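Local coordinates for protein lovastatin nonaketide synthase, polyketide synthase component (Aspergillus terreus, PDB 7CPX) that builds the dihydromonacolin L nonaketide of lovastatin biosynthesis from malonyl-CoA, as a homodimeric multidomain polyketide synthase that works together with lovC, at residues A1434-S1439 / T1790-E1795. The protein carries 2 engineered substitutions. Residues are numbered along the deposited sequence; the frame is centred on the assembly and turned at random.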
ATOM      1  N   ALA A1434     -21.729 -46.876 -44.587  1.00134.19           N
ATOM      2  CA  ALA A1434     -22.065 -46.055 -43.432  1.00134.19           C
ATOM      3  C   ALA A1434     -22.962 -44.891 -43.820  1.00134.19           C
ATOM      4  O   ALA A1434     -23.777 -44.437 -43.009  1.00134.19           O
ATOM      5  CB  ALA A1434     -20.790 -45.540 -42.765  1.00134.19           C
ATOM      6  N   HIS A1435     -22.825 -44.385 -45.046  1.00124.91           N
ATOM      7  CA  HIS A1435     -23.754 -43.374 -45.528  1.00124.91           C
ATOM      8  C   HIS A1435     -25.158 -43.945 -45.638  1.00124.91           C
ATOM      9  O   HIS A1435     -26.113 -43.384 -45.090  1.00124.91           O
ATOM     10  CB  HIS A1435     -23.288 -42.842 -46.881  1.00124.91           C
ATOM     11  CG  HIS A1435     -24.356 -42.126 -47.646  1.00124.91           C
ATOM     12  ND1 HIS A1435     -24.537 -40.762 -47.573  1.00124.91           N
ATOM     13  CD2 HIS A1435     -25.308 -42.587 -48.490  1.00124.91           C
ATOM     14  CE1 HIS A1435     -25.549 -40.413 -48.345  1.00124.91           C
ATOM     15  NE2 HIS A1435     -26.037 -41.502 -48.910  1.00124.91           N
ATOM     16  N   ARG A1436     -25.302 -45.076 -46.330  1.00129.01           N
ATOM     17  CA  ARG A1436     -26.629 -45.655 -46.497  1.00129.01           C
ATOM     18  C   ARG A1436     -27.189 -46.133 -45.163  1.00129.01           C
ATOM     19  O   ARG A1436     -28.348 -45.854 -44.836  1.00129.01           O
ATOM     20  CB  ARG A1436     -26.578 -46.797 -47.508  1.00129.01           C
ATOM     21  CG  ARG A1436     -27.940 -47.377 -47.827  1.00129.01           C
ATOM     22  CD  ARG A1436     -28.255 -48.574 -46.955  1.00129.01           C
ATOM     23  NE  ARG A1436     -29.649 -48.607 -46.527  1.00129.01           N
ATOM     24  CZ  ARG A1436     -30.636 -49.170 -47.211  1.00129.01           C
ATOM     25  NH1 ARG A1436     -30.430 -49.733 -48.390  1.00129.01           N
ATOM     26  NH2 ARG A1436     -31.861 -49.169 -46.696  1.00129.01           N
ATOM     27  N   TYR A1437     -26.386 -46.851 -44.382  1.00133.92           N
ATOM     28  CA  TYR A1437     -26.742 -47.240 -43.021  1.00133.92           C
ATOM     29  C   TYR A1437     -25.950 -46.350 -42.076  1.00133.92           C
ATOM     30  O   TYR A1437     -24.729 -46.490 -41.963  1.00133.92           O
ATOM     31  CB  TYR A1437     -26.435 -48.711 -42.749  1.00133.92           C
ATOM     32  CG  TYR A1437     -26.913 -49.679 -43.805  1.00133.92           C
ATOM     33  CD1 TYR A1437     -28.229 -50.112 -43.837  1.00133.92           C
ATOM     34  CD2 TYR A1437     -26.036 -50.179 -44.755  1.00133.92           C
ATOM     35  CE1 TYR A1437     -28.662 -51.005 -44.798  1.00133.92           C
ATOM     36  CE2 TYR A1437     -26.459 -51.070 -45.719  1.00133.92           C
ATOM     37  CZ  TYR A1437     -27.773 -51.483 -45.736  1.00133.92           C
ATOM     38  OH  TYR A1437     -28.199 -52.371 -46.696  1.00133.92           O
ATOM     39  N   GLN A1438     -26.638 -45.439 -41.400  1.00126.29           N
ATOM     40  CA  GLN A1438     -25.990 -44.552 -40.449  1.00126.29           C
ATOM     41  C   GLN A1438     -26.064 -45.133 -39.042  1.00126.29           C
ATOM     42  O   GLN A1438     -26.842 -46.047 -38.759  1.00126.29           O
ATOM     43  CB  GLN A1438     -26.637 -43.171 -40.472  1.00126.29           C
ATOM     44  CG  GLN A1438     -26.521 -42.447 -41.797  1.00126.29           C
ATOM     45  CD  GLN A1438     -25.295 -41.558 -41.876  1.00126.29           C
ATOM     46  OE1 GLN A1438     -25.395 -40.337 -41.768  1.00126.29           O
ATOM     47  NE2 GLN A1438     -24.132 -42.168 -42.068  1.00126.29           N
ATOM     48  N   SER A1439     -25.238 -44.581 -38.156  1.00130.41           N
ATOM     49  CA  SER A1439     -25.199 -45.011 -36.762  1.00130.41           C
ATOM     50  C   SER A1439     -24.959 -46.516 -36.663  1.00130.41           C
ATOM     51  O   SER A1439     -25.539 -47.208 -35.824  1.00130.41           O
ATOM     52  CB  SER A1439     -26.486 -44.617 -36.034  1.00130.41           C
ATOM     53  OG  SER A1439     -26.595 -43.210 -35.920  1.00130.41           O
ATOM     54  N   THR A1790     -33.312 -54.410 -37.144  1.00141.61           N
ATOM     55  CA  THR A1790     -32.256 -54.907 -38.012  1.00141.61           C
ATOM     56  C   THR A1790     -31.562 -53.747 -38.717  1.00141.61           C
ATOM     57  O   THR A1790     -32.051 -52.614 -38.729  1.00141.61           O
ATOM     58  CB  THR A1790     -32.816 -55.906 -39.035  1.00141.61           C
ATOM     59  OG1 THR A1790     -31.878 -56.973 -39.219  1.00141.61           O
ATOM     60  CG2 THR A1790     -33.086 -55.244 -40.379  1.00141.61           C
ATOM     61  N   THR A1791     -30.403 -54.048 -39.309  1.00143.18           N
ATOM     62  CA  THR A1791     -29.579 -52.997 -39.903  1.00143.18           C
ATOM     63  C   THR A1791     -30.303 -52.302 -41.046  1.00143.18           C
ATOM     64  O   THR A1791     -30.254 -51.071 -41.165  1.00143.18           O
ATOM     65  CB  THR A1791     -28.258 -53.578 -40.407  1.00143.18           C
ATOM     66  OG1 THR A1791     -28.502 -54.394 -41.558  1.00143.18           O
ATOM     67  CG2 THR A1791     -27.594 -54.413 -39.332  1.00143.18           C
ATOM     68  N   TRP A1792     -30.971 -53.071 -41.904  1.00134.99           N
ATOM     69  CA  TRP A1792     -31.629 -52.496 -43.068  1.00134.99           C
ATOM     70  C   TRP A1792     -32.565 -51.371 -42.651  1.00134.99           C
ATOM     71  O   TRP A1792     -33.331 -51.499 -41.693  1.00134.99           O
ATOM     72  CB  TRP A1792     -32.408 -53.575 -43.822  1.00134.99           C
ATOM     73  CG  TRP A1792     -33.133 -53.041 -45.010  1.00134.99           C
ATOM     74  CD1 TRP A1792     -32.686 -53.011 -46.298  1.00134.99           C
ATOM     75  CD2 TRP A1792     -34.434 -52.448 -45.022  1.00134.99           C
ATOM     76  NE1 TRP A1792     -33.631 -52.438 -47.111  1.00134.99           N
ATOM     77  CE2 TRP A1792     -34.714 -52.084 -46.352  1.00134.99           C
ATOM     78  CE3 TRP A1792     -35.391 -52.190 -44.037  1.00134.99           C
ATOM     79  CZ2 TRP A1792     -35.908 -51.477 -46.721  1.00134.99           C
ATOM     80  CZ3 TRP A1792     -36.578 -51.588 -44.406  1.00134.99           C
ATOM     81  CH2 TRP A1792     -36.827 -51.238 -45.737  1.00134.99           C
ATOM     82  N   THR A1793     -32.498 -50.265 -43.384  1.00131.82           N
ATOM     83  CA  THR A1793     -33.227 -49.054 -43.050  1.00131.82           C
ATOM     84  C   THR A1793     -34.394 -48.850 -44.009  1.00131.82           C
ATOM     85  O   THR A1793     -34.485 -49.484 -45.063  1.00131.82           O
ATOM     86  CB  THR A1793     -32.302 -47.835 -43.086  1.00131.82           C
ATOM     87  OG1 THR A1793     -30.983 -48.225 -42.684  1.00131.82           O
ATOM     88  CG2 THR A1793     -32.807 -46.765 -42.143  1.00131.82           C
ATOM     89  N   GLN A1794     -35.285 -47.932 -43.628  1.00130.93           N
ATOM     90  CA  GLN A1794     -36.567 -47.816 -44.314  1.00130.93           C
ATOM     91  C   GLN A1794     -36.398 -47.381 -45.764  1.00130.93           C
ATOM     92  O   GLN A1794     -37.080 -47.902 -46.654  1.00130.93           O
ATOM     93  CB  GLN A1794     -37.470 -46.834 -43.568  1.00130.93           C
ATOM     94  CG  GLN A1794     -38.943 -47.223 -43.574  1.00130.93           C
ATOM     95  CD  GLN A1794     -39.213 -48.537 -42.860  1.00130.93           C
ATOM     96  OE1 GLN A1794     -39.971 -49.373 -43.348  1.00130.93           O
ATOM     97  NE2 GLN A1794     -38.596 -48.720 -41.697  1.00130.93           N
ATOM     98  N   GLU A1795     -35.478 -46.457 -46.034  1.00128.83           N
ATOM     99  CA  GLU A1795     -35.160 -45.654 -47.209  1.00128.83           C
ATOM    100  C   GLU A1795     -36.289 -44.663 -47.469  1.00128.83           C
ATOM    101  O   GLU A1795     -36.978 -44.755 -48.494  1.00128.83           O
ATOM    102  CB  GLU A1795     -34.954 -46.550 -48.432  1.00128.83           C
ATOM    103  CG  GLU A1795     -33.942 -47.660 -48.223  1.00128.83           C
ATOM    104  CD  GLU A1795     -33.927 -48.658 -49.362  1.00128.83           C
ATOM    105  OE1 GLU A1795     -34.731 -48.498 -50.305  1.00128.83           O
ATOM    106  OE2 GLU A1795     -33.113 -49.605 -49.315  1.00128.83           O
TER
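Arg1436 and Glu1795 form the salt bridge of this contact, with both terminal guanidinium nitrogens directed at a single carboxylate oxygen. NH1 of Arg1436 lies 2.8 Å from OE2 of Glu1795, and NH2 of Arg1436 lies 2.9 Å from the same OE2. The two bonds are bent, at 135° and 132°. NH2 uses the anti lone pair of OE2, while NH1 comes on the anti side but well out of the carboxylate plane. The planes of the two groups stand 55° apart. With CG anti to the backbone N, the arginine chain bends at chi2 and chi3 before the guanidinium meets Glu1795.

A face contact adds to this: NH2 of Arg1436 sits over one face of the Trp1792 indole, displaced toward the rim and 3.7 Å from NE1 of Trp1792.

Tyr1437, the first residue beyond helix 1420-1436, brings CD1 to 3.5 Å from both OG1 of Thr1793, at the ring edge, and O of Thr1791. Within 1434-1439, CD of Arg1436 lies over the centre of one face of this ring.

The contact joins the end of that helix, which leads into strand 1440-1445 of the methyltransferase sheet, to the loop before strand 1797-1801 of a separate sheet. Four of the six touching residues are buried, among them Arg1436, whose charge is probably offset by one carboxylate oxygen, with NH1 also weakly bonded to Leu1281 O.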